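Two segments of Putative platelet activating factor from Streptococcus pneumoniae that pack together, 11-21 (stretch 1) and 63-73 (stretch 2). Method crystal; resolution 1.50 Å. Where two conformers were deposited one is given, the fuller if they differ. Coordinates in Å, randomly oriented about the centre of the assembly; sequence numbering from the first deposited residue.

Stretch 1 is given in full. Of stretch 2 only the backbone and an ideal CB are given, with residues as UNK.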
# COMPACT_ATOMS: atom_id res chain seq x y z
N ASN D 11 20.68 9.97 -31.61
CA ASN D 11 19.68 8.95 -31.91
C ASN D 11 19.57 7.92 -30.78
O ASN D 11 18.47 7.50 -30.48
CB ASN D 11 19.95 8.26 -33.27
CG ASN D 11 19.73 9.20 -34.46
OD1 ASN D 11 19.25 10.33 -34.32
ND2 ASN D 11 20.09 8.73 -35.66
N TRP D 12 20.69 7.56 -30.16
CA TRP D 12 20.67 6.62 -29.03
C TRP D 12 19.88 7.20 -27.85
O TRP D 12 19.10 6.49 -27.21
CB TRP D 12 22.08 6.26 -28.57
CG TRP D 12 22.09 5.24 -27.46
CD1 TRP D 12 21.84 3.90 -27.56
CD2 TRP D 12 22.35 5.48 -26.07
NE1 TRP D 12 21.93 3.29 -26.33
CE2 TRP D 12 22.25 4.24 -25.40
CE3 TRP D 12 22.68 6.63 -25.33
CZ2 TRP D 12 22.45 4.12 -24.02
CZ3 TRP D 12 22.88 6.51 -23.96
CH2 TRP D 12 22.76 5.26 -23.32
N LEU D 13 20.10 8.47 -27.56
CA LEU D 13 19.40 9.13 -26.45
C LEU D 13 17.90 9.23 -26.74
O LEU D 13 17.07 8.92 -25.87
CB LEU D 13 20.00 10.51 -26.17
CG LEU D 13 19.21 11.26 -25.10
CD1 LEU D 13 19.24 10.56 -23.72
CD2 LEU D 13 19.70 12.70 -25.01
N LEU D 14 17.54 9.65 -27.95
CA LEU D 14 16.13 9.69 -28.33
C LEU D 14 15.43 8.33 -28.23
O LEU D 14 14.33 8.25 -27.67
CB LEU D 14 15.92 10.28 -29.73
CG LEU D 14 16.42 11.71 -29.96
CD1 LEU D 14 16.57 12.04 -31.45
CD2 LEU D 14 15.51 12.73 -29.28
N LYS D 15 16.06 7.27 -28.73
CA LYS D 15 15.40 5.96 -28.64
C LYS D 15 15.28 5.44 -27.20
O LYS D 15 14.29 4.79 -26.86
CB LYS D 15 16.02 4.90 -29.55
CG LYS D 15 14.98 3.87 -30.02
CD LYS D 15 15.61 2.69 -30.72
CE LYS D 15 14.64 2.08 -31.72
NZ LYS D 15 14.72 2.78 -33.04
N GLU D 16 16.28 5.71 -26.36
CA GLU D 16 16.14 5.36 -24.94
C GLU D 16 14.99 6.13 -24.28
O GLU D 16 14.19 5.56 -23.53
CB GLU D 16 17.45 5.60 -24.17
CG GLU D 16 18.58 4.65 -24.55
CD GLU D 16 18.20 3.20 -24.35
OE1 GLU D 16 18.11 2.75 -23.19
OE2 GLU D 16 18.01 2.50 -25.36
N GLN D 17 14.86 7.42 -24.58
CA GLN D 17 13.77 8.21 -24.00
C GLN D 17 12.40 7.68 -24.44
O GLN D 17 11.49 7.54 -23.63
CB GLN D 17 13.90 9.69 -24.36
CG GLN D 17 15.13 10.36 -23.76
CD GLN D 17 15.29 11.79 -24.26
OE1 GLN D 17 14.97 12.08 -25.41
NE2 GLN D 17 15.81 12.67 -23.42
N GLU D 18 12.27 7.37 -25.73
CA GLU D 18 11.04 6.82 -26.28
C GLU D 18 10.71 5.46 -25.64
O GLU D 18 9.54 5.20 -25.30
CB GLU D 18 11.17 6.67 -27.80
CG GLU D 18 9.97 6.06 -28.48
CD GLU D 18 10.18 5.82 -29.96
OE1 GLU D 18 10.89 6.66 -30.61
OE2 GLU D 18 9.66 4.81 -30.49
N LYS D 19 11.72 4.62 -25.44
CA LYS D 19 11.50 3.33 -24.76
C LYS D 19 11.00 3.53 -23.33
O LYS D 19 10.14 2.78 -22.86
CB LYS D 19 12.79 2.50 -24.74
CG LYS D 19 13.11 1.89 -26.10
CD LYS D 19 14.59 1.46 -26.22
CE LYS D 19 15.03 0.49 -25.12
NZ LYS D 19 16.48 0.09 -25.27
N ILE D 20 11.56 4.51 -22.63
CA ILE D 20 11.13 4.73 -21.25
C ILE D 20 9.72 5.33 -21.21
O ILE D 20 8.91 4.93 -20.38
CB ILE D 20 12.13 5.58 -20.45
CG1 ILE D 20 13.45 4.82 -20.35
CG2 ILE D 20 11.55 5.90 -19.07
CD1 ILE D 20 14.66 5.70 -19.98
N GLN D 21 9.42 6.22 -22.16
CA GLN D 21 8.05 6.74 -22.23
C GLN D 21 7.01 5.62 -22.45
O GLN D 21 5.93 5.61 -21.83
CB GLN D 21 7.98 7.79 -23.33
CG GLN D 21 8.72 9.04 -22.97
CD GLN D 21 9.01 9.95 -24.15
OE1 GLN D 21 9.02 9.51 -25.30
NE2 GLN D 21 9.29 11.23 -23.85
N UNK D 63 9.14 8.88 -12.13
CA UNK D 63 8.81 9.11 -13.52
C UNK D 63 9.85 10.07 -14.14
O UNK D 63 9.51 10.96 -14.91
CB UNK D 63 7.39 9.67 -13.65
N UNK D 64 11.12 9.82 -13.84
CA UNK D 64 12.19 10.61 -14.47
C UNK D 64 12.72 9.94 -15.73
O UNK D 64 12.60 8.72 -15.92
CB UNK D 64 13.34 10.83 -13.48
N UNK D 65 13.31 10.75 -16.61
CA UNK D 65 13.90 10.25 -17.85
C UNK D 65 15.19 11.00 -18.15
O UNK D 65 15.22 12.24 -18.20
CB UNK D 65 12.92 10.39 -19.01
N UNK D 66 16.26 10.24 -18.36
CA UNK D 66 17.56 10.83 -18.68
C UNK D 66 17.46 11.78 -19.87
O UNK D 66 16.70 11.57 -20.81
CB UNK D 66 18.58 9.73 -18.97
N UNK D 67 18.23 12.86 -19.78
CA UNK D 67 18.34 13.82 -20.85
C UNK D 67 17.11 14.70 -21.06
O UNK D 67 17.06 15.45 -22.05
CB UNK D 67 18.65 13.07 -22.15
N UNK D 68 16.13 14.65 -20.15
CA UNK D 68 14.86 15.34 -20.42
C UNK D 68 15.04 16.84 -20.31
O UNK D 68 15.88 17.32 -19.56
CB UNK D 68 13.77 14.87 -19.46
N UNK D 69 14.23 17.54 -21.07
CA UNK D 69 14.16 19.00 -21.08
C UNK D 69 12.71 19.35 -20.91
O UNK D 69 11.84 18.53 -21.16
CB UNK D 69 14.74 19.61 -22.36
N UNK D 70 12.44 20.61 -20.57
CA UNK D 70 11.06 21.05 -20.30
C UNK D 70 10.13 20.81 -21.49
O UNK D 70 8.99 20.42 -21.32
CB UNK D 70 11.05 22.54 -19.93
N UNK D 71 10.61 21.06 -22.70
CA UNK D 71 9.76 20.84 -23.88
C UNK D 71 9.36 19.39 -24.10
O UNK D 71 8.23 19.10 -24.50
CB UNK D 71 10.48 21.35 -25.13
N UNK D 72 10.30 18.47 -23.84
CA UNK D 72 10.03 17.04 -24.03
C UNK D 72 9.01 16.57 -22.99
O UNK D 72 8.11 15.78 -23.29
CB UNK D 72 11.32 16.22 -23.93
N UNK D 73 9.16 17.09 -21.78
CA UNK D 73 8.24 16.73 -20.70
C UNK D 73 6.83 17.21 -21.00
O UNK D 73 5.86 16.47 -20.84
CB UNK D 73 8.72 17.31 -19.37

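Stretch 1 is a single helix, and the face it offers runs from Trp12 and Leu13 through Glu16 and Gln17 to Ile20 and Gln21. At positions 63 and 64 no atom of that helix comes within 5.5 Å of the ideal CB, so the contact barely restricts them. They are Arg63, whose side chain stays clear of the helix, and Gly64.

At position 65 CA-to-CB points toward the helix, and the ideal CB lies 4.7 Å from Ile20 CG2 and 5.2 Å from Gln17 CG. Those carbons make an apolar floor with room for a few more atoms; valine, leucine, isoleucine or methionine would all suit. The residue is Ile65. Its CG1 packs 3.8 Å from Ile20 CG2, its CG2 lies 3.8 Å from Gln17 CG, and its CD1 reaches to 3.6 Å from Gln21 CG.

Position 66 points sideways, its ideal CB 4.9 Å from Leu13 CD1, with the Glu16 carboxylate farther along. A long side chain with an apolar stem and a positive end fits, lysine or arginine. Arg66 lays CG 3.9 Å from Leu13 CD1 and carries its guanidinium past Ile20, whose CD1 sits over one face, 3.7 Å from NH2. The Glu16 OE1 to Arg66 NH1 salt bridge is long, 3.7 Å; the oxygen lies well out of the guanidinium plane, so charge alone attracts.

Position 67 has phi 73° and psi 9°, which favours glycine, and its ideal CB would come 3.0 Å from Leu13 CD1 and 3.1 Å from Gln17 NE2. Both arguments converge on Gly67. It is the third residue of a type II turn, closed by the backbone hydrogen bond from N of position 68 to Ile65 O, 3.2 Å, and the turn backbone meets the helix directly: Gln17 NE2 donates to Arg66 O at 3.0 Å, nearly straight.

Position 68 points sideways, with the Gln21 amide within reach of a long side chain. An aromatic ring bearing an acceptor, or another long polar group, could answer it. Tyr68 does: Gln21 NE2 donates to its OH at 2.9 Å, while both glutamine amides lie at the ring edge.

Position 69 precedes a new helix, where a capping residue such as serine or asparagine would serve; it is Gln69. Positions 70 and 71 are out of reach of stretch 1, which leaves their choice open, and at 71 there is room for a CB; they are Thr70 and Gly71.

Position 72 points back toward the helix, its ideal CB 5.4 Å from Gln21 NE2; a medium apolar chain could lie against the glutamine amides, and a polar one could also meet them. Leu72 takes the first course, its CD1 3.9 Å from Gln17 NE2. Position 73 points away and is Leu73.

Stretch 2 (63-73) RGIRGYQTGLL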
# COMPACT_ATOMS: atom_id res chain seq x y z
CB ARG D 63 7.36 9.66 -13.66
CG ARG D 63 6.26 8.57 -13.47
CD ARG D 63 6.30 7.60 -14.63
NE ARG D 63 5.27 6.55 -14.62
CZ ARG D 63 5.42 5.39 -13.97
NH1 ARG D 63 6.53 5.14 -13.26
NH2 ARG D 63 4.45 4.46 -14.02
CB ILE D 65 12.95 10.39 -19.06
CG1 ILE D 65 11.64 9.66 -18.79
CG2 ILE D 65 13.64 9.89 -20.35
CD1 ILE D 65 10.70 9.50 -19.97
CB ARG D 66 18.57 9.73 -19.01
CG ARG D 66 18.22 9.00 -20.34
CD ARG D 66 18.84 7.67 -20.49
NE ARG D 66 18.25 6.70 -19.58
CZ ARG D 66 18.55 5.42 -19.62
NH1 ARG D 66 19.39 4.97 -20.56
NH2 ARG D 66 18.01 4.58 -18.75
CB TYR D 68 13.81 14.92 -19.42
CG TYR D 68 12.53 14.34 -20.00
CD1 TYR D 68 12.53 13.60 -21.20
CD2 TYR D 68 11.32 14.45 -19.28
CE1 TYR D 68 11.33 13.01 -21.67
CE2 TYR D 68 10.15 13.86 -19.74
CZ TYR D 68 10.17 13.15 -20.90
OH TYR D 68 9.01 12.58 -21.35
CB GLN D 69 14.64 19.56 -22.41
CG GLN D 69 16.08 19.28 -22.72
CD GLN D 69 16.42 19.67 -24.15
OE1 GLN D 69 16.90 18.85 -24.92
NE2 GLN D 69 16.17 20.91 -24.51
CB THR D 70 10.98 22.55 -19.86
OG1 THR D 70 11.41 23.40 -20.94
CG2 THR D 70 11.83 22.82 -18.56
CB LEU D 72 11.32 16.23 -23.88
CG LEU D 72 12.47 16.55 -24.83
CD1 LEU D 72 13.74 15.79 -24.39
CD2 LEU D 72 12.10 16.20 -26.27
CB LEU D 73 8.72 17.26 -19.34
CG LEU D 73 7.76 17.17 -18.16
CD1 LEU D 73 7.43 15.69 -17.93
CD2 LEU D 73 8.40 17.78 -16.91
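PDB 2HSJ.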